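Long-range contact in NikO protein (Streptomyces tendae, PDB 4FQD), which is an enolpyruvyl transferase of the MurA subfamily, essential in nikkomycin biosynthesis, that transfers the enolpyruvyl group of phosphoenolpyruvate, probably to a uridine nucleotide: residues P11-R23 / A419-H431. The protein carries 4 engineered substitutions. Numbering follows the deposited sequence.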
# COMPACT_ATOMS: atom_id res chain seq x y z
N PRO A 11 -17.32 -35.99 -8.00
CA PRO A 11 -16.91 -37.11 -7.15
C PRO A 11 -17.93 -37.41 -6.06
O PRO A 11 -17.56 -37.83 -4.96
CB PRO A 11 -15.60 -36.61 -6.53
CG PRO A 11 -15.05 -35.68 -7.56
CD PRO A 11 -16.25 -34.98 -8.14
N GLY A 12 -19.21 -37.20 -6.37
CA GLY A 12 -20.28 -37.47 -5.41
C GLY A 12 -20.29 -36.45 -4.29
O GLY A 12 -20.67 -36.76 -3.16
N GLU A 13 -19.89 -35.23 -4.61
CA GLU A 13 -19.64 -34.21 -3.61
C GLU A 13 -20.56 -33.01 -3.82
O GLU A 13 -20.79 -32.59 -4.95
CB GLU A 13 -18.17 -33.82 -3.69
CG GLU A 13 -17.63 -33.09 -2.49
CD GLU A 13 -17.48 -31.63 -2.76
OE1 GLU A 13 -16.52 -31.25 -3.46
OE2 GLU A 13 -18.33 -30.85 -2.29
N PRO A 14 -21.12 -32.46 -2.72
CA PRO A 14 -22.13 -31.40 -2.79
C PRO A 14 -21.69 -30.14 -3.54
O PRO A 14 -20.59 -29.63 -3.32
CB PRO A 14 -22.40 -31.07 -1.32
CG PRO A 14 -21.23 -31.60 -0.57
CD PRO A 14 -20.83 -32.83 -1.32
N LEU A 15 -22.55 -29.65 -4.42
CA LEU A 15 -22.27 -28.47 -5.22
C LEU A 15 -23.29 -27.37 -4.97
O LEU A 15 -24.37 -27.62 -4.43
CB LEU A 15 -22.28 -28.81 -6.71
CG LEU A 15 -21.17 -29.67 -7.30
CD1 LEU A 15 -21.47 -29.96 -8.76
CD2 LEU A 15 -19.83 -28.97 -7.17
N LEU A 16 -22.94 -26.15 -5.36
CA LEU A 16 -23.90 -25.06 -5.45
C LEU A 16 -24.13 -24.75 -6.92
O LEU A 16 -23.19 -24.46 -7.65
CB LEU A 16 -23.38 -23.81 -4.73
CG LEU A 16 -23.40 -23.82 -3.20
CD1 LEU A 16 -22.95 -22.47 -2.67
CD2 LEU A 16 -24.78 -24.18 -2.68
N GLU A 17 -25.38 -24.85 -7.36
CA GLU A 17 -25.72 -24.56 -8.74
C GLU A 17 -26.26 -23.14 -8.85
O GLU A 17 -27.39 -22.87 -8.44
CB GLU A 17 -26.73 -25.57 -9.27
CG GLU A 17 -27.01 -25.46 -10.76
CD GLU A 17 -27.90 -26.57 -11.27
OE1 GLU A 17 -27.45 -27.74 -11.28
OE2 GLU A 17 -29.05 -26.28 -11.66
N ILE A 18 -25.46 -22.24 -9.41
CA ILE A 18 -25.80 -20.83 -9.46
C ILE A 18 -26.29 -20.38 -10.83
O ILE A 18 -25.63 -20.60 -11.85
CB ILE A 18 -24.61 -19.94 -9.05
CG1 ILE A 18 -24.09 -20.35 -7.67
CG2 ILE A 18 -24.99 -18.47 -9.07
CD1 ILE A 18 -22.72 -21.00 -7.69
N HIS A 19 -27.47 -19.75 -10.86
CA HIS A 19 -27.98 -19.13 -12.07
C HIS A 19 -28.07 -17.62 -11.87
O HIS A 19 -29.09 -17.10 -11.41
CB HIS A 19 -29.36 -19.69 -12.42
CG HIS A 19 -29.36 -21.14 -12.78
ND1 HIS A 19 -29.59 -22.14 -11.86
CD2 HIS A 19 -29.14 -21.77 -13.96
CE1 HIS A 19 -29.52 -23.32 -12.45
NE2 HIS A 19 -29.25 -23.12 -13.73
N GLY A 20 -26.99 -16.92 -12.21
CA GLY A 20 -26.92 -15.49 -12.01
C GLY A 20 -27.62 -14.71 -13.11
O GLY A 20 -28.15 -15.28 -14.06
N GLY A 21 -27.62 -13.38 -12.97
CA GLY A 21 -28.27 -12.52 -13.93
C GLY A 21 -29.54 -11.91 -13.37
O GLY A 21 -30.17 -11.06 -14.00
N ASN A 22 -29.92 -12.36 -12.18
CA ASN A 22 -31.12 -11.85 -11.52
C ASN A 22 -30.78 -10.76 -10.51
O ASN A 22 -29.80 -10.86 -9.77
CB ASN A 22 -31.88 -12.99 -10.83
CG ASN A 22 -32.30 -14.08 -11.80
OD1 ASN A 22 -33.25 -13.91 -12.56
ND2 ASN A 22 -31.58 -15.20 -11.78
N ARG A 23 -31.61 -9.72 -10.49
CA ARG A 23 -31.41 -8.61 -9.56
C ARG A 23 -31.96 -8.92 -8.18
O ARG A 23 -33.08 -9.42 -8.04
CB ARG A 23 -32.05 -7.33 -10.12
CG ARG A 23 -31.24 -6.68 -11.22
CD ARG A 23 -29.97 -6.07 -10.66
NE ARG A 23 -28.94 -5.87 -11.68
CZ ARG A 23 -27.78 -5.27 -11.46
NH1 ARG A 23 -27.49 -4.80 -10.26
NH2 ARG A 23 -26.90 -5.14 -12.45
N ALA A 419 -20.57 -14.99 -9.15
CA ALA A 419 -21.34 -15.94 -9.96
C ALA A 419 -22.76 -15.44 -10.20
O ALA A 419 -23.34 -15.67 -11.26
CB ALA A 419 -21.36 -17.31 -9.31
N LEU A 420 -23.31 -14.75 -9.20
CA LEU A 420 -24.67 -14.22 -9.30
C LEU A 420 -24.76 -13.08 -10.31
O LEU A 420 -25.86 -12.69 -10.72
CB LEU A 420 -25.16 -13.75 -7.93
CG LEU A 420 -25.49 -14.85 -6.92
CD1 LEU A 420 -25.76 -14.26 -5.54
CD2 LEU A 420 -26.69 -15.66 -7.39
N ALA A 421 -23.62 -12.54 -10.71
CA ALA A 421 -23.58 -11.48 -11.70
C ALA A 421 -23.55 -12.05 -13.12
O ALA A 421 -23.97 -11.40 -14.07
CB ALA A 421 -22.37 -10.58 -11.47
N VAL A 422 -23.05 -13.28 -13.24
CA VAL A 422 -22.93 -13.93 -14.54
C VAL A 422 -24.27 -14.46 -15.04
O VAL A 422 -24.89 -15.31 -14.40
CB VAL A 422 -21.92 -15.10 -14.48
CG1 VAL A 422 -21.95 -15.89 -15.78
CG2 VAL A 422 -20.52 -14.58 -14.19
N PRO A 423 -24.71 -13.97 -16.21
CA PRO A 423 -25.98 -14.40 -16.80
C PRO A 423 -25.90 -15.82 -17.37
O PRO A 423 -25.95 -16.01 -18.58
CB PRO A 423 -26.19 -13.39 -17.93
CG PRO A 423 -24.81 -12.98 -18.32
CD PRO A 423 -24.02 -12.98 -17.04
N GLY A 424 -25.78 -16.81 -16.49
CA GLY A 424 -25.67 -18.19 -16.90
C GLY A 424 -25.50 -19.13 -15.72
O GLY A 424 -25.73 -18.74 -14.57
N ARG A 425 -25.10 -20.36 -16.00
CA ARG A 425 -24.93 -21.36 -14.94
C ARG A 425 -23.49 -21.45 -14.46
O ARG A 425 -22.55 -21.48 -15.27
CB ARG A 425 -25.42 -22.73 -15.42
CG ARG A 425 -25.76 -23.69 -14.29
CD ARG A 425 -26.16 -25.06 -14.81
NE ARG A 425 -25.00 -25.91 -15.05
CZ ARG A 425 -24.63 -26.92 -14.27
NH1 ARG A 425 -25.34 -27.21 -13.18
NH2 ARG A 425 -23.56 -27.64 -14.57
N THR A 426 -23.32 -21.50 -13.15
CA THR A 426 -22.00 -21.66 -12.54
C THR A 426 -22.10 -22.59 -11.34
O THR A 426 -23.04 -22.51 -10.56
CB THR A 426 -21.43 -20.30 -12.07
OG1 THR A 426 -21.42 -19.38 -13.17
CG2 THR A 426 -20.02 -20.46 -11.54
N THR A 427 -21.12 -23.49 -11.21
CA THR A 427 -21.08 -24.38 -10.06
C THR A 427 -19.97 -23.98 -9.10
O THR A 427 -18.89 -23.56 -9.52
CB THR A 427 -20.88 -25.85 -10.49
OG1 THR A 427 -19.69 -25.96 -11.29
CG2 THR A 427 -22.07 -26.34 -11.29
N LEU A 428 -20.25 -24.09 -7.81
CA LEU A 428 -19.28 -23.76 -6.77
C LEU A 428 -19.21 -24.86 -5.72
O LEU A 428 -20.24 -25.24 -5.15
CB LEU A 428 -19.63 -22.43 -6.11
CG LEU A 428 -18.75 -21.99 -4.94
CD1 LEU A 428 -17.31 -21.78 -5.39
CD2 LEU A 428 -19.31 -20.73 -4.30
N ARG A 429 -18.01 -25.38 -5.48
CA ARG A 429 -17.83 -26.40 -4.44
C ARG A 429 -16.93 -25.91 -3.32
O ARG A 429 -16.37 -24.81 -3.38
CB ARG A 429 -17.31 -27.71 -5.04
CG ARG A 429 -16.02 -27.59 -5.83
CD ARG A 429 -15.65 -28.95 -6.40
NE ARG A 429 -14.41 -28.92 -7.16
CZ ARG A 429 -14.35 -28.74 -8.48
NH1 ARG A 429 -15.45 -28.57 -9.18
NH2 ARG A 429 -13.17 -28.73 -9.09
N ASN A 430 -16.78 -26.75 -2.30
CA ASN A 430 -16.09 -26.38 -1.06
C ASN A 430 -16.73 -25.16 -0.42
O ASN A 430 -16.05 -24.31 0.16
CB ASN A 430 -14.60 -26.15 -1.29
CG ASN A 430 -13.82 -27.44 -1.44
OD1 ASN A 430 -12.60 -27.46 -1.40
ND2 ASN A 430 -14.55 -28.55 -1.62
N HIS A 431 -18.05 -25.07 -0.52
CA HIS A 431 -18.81 -23.97 0.04
C HIS A 431 -19.16 -24.23 1.50
O HIS A 431 -19.92 -23.48 2.12
CB HIS A 431 -20.09 -23.73 -0.77
CG HIS A 431 -20.95 -24.95 -0.92
ND1 HIS A 431 -20.67 -25.95 -1.82
CD2 HIS A 431 -22.08 -25.33 -0.27
CE1 HIS A 431 -21.59 -26.89 -1.73
NE2 HIS A 431 -22.45 -26.54 -0.80
O HOH W 1 -28.33 -13.03 -9.63
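L16 and I18 pair with L428 and T426 as the hydrogen-bonded positions of two antiparallel strands, 14-19 and 425-429, central in a sheet flanked by strands 402-405 and 451-456. The bond from I18 N to T426 O, 2.7 Å, runs nearly along the C=O axis. I18 and L428 pack on helix 409-419, where branched apolar chains suit burial. With CG2 anti to its backbone N, I18 sets that methyl 3.8 Å from A419 CB and 3.7 Å from L420 CD2, while its CD1 reaches L428 CB. On the same face L16 is covered by H431: its CG sits over the imidazole, 3.5 Å from the centroid and 9° off the normal, a CH-pi contact. E17 and R425 emerge on the other, more open face, where opposite charges can meet; E17 OE1 makes a salt bridge to R425 NH1, 2.9 Å, at the guanidinium edge. Past the strand, side-chain-less G20 fits closely against the carbonyls of A419 and V422, and G21 N donates to L420 O (2.9 Å) from 45° out of the carbonyl plane; a water links L420 O with N22 O. Paired backbone bonds thus satisfy buried polar atoms while I18, L428 and A419 bury apolar surface.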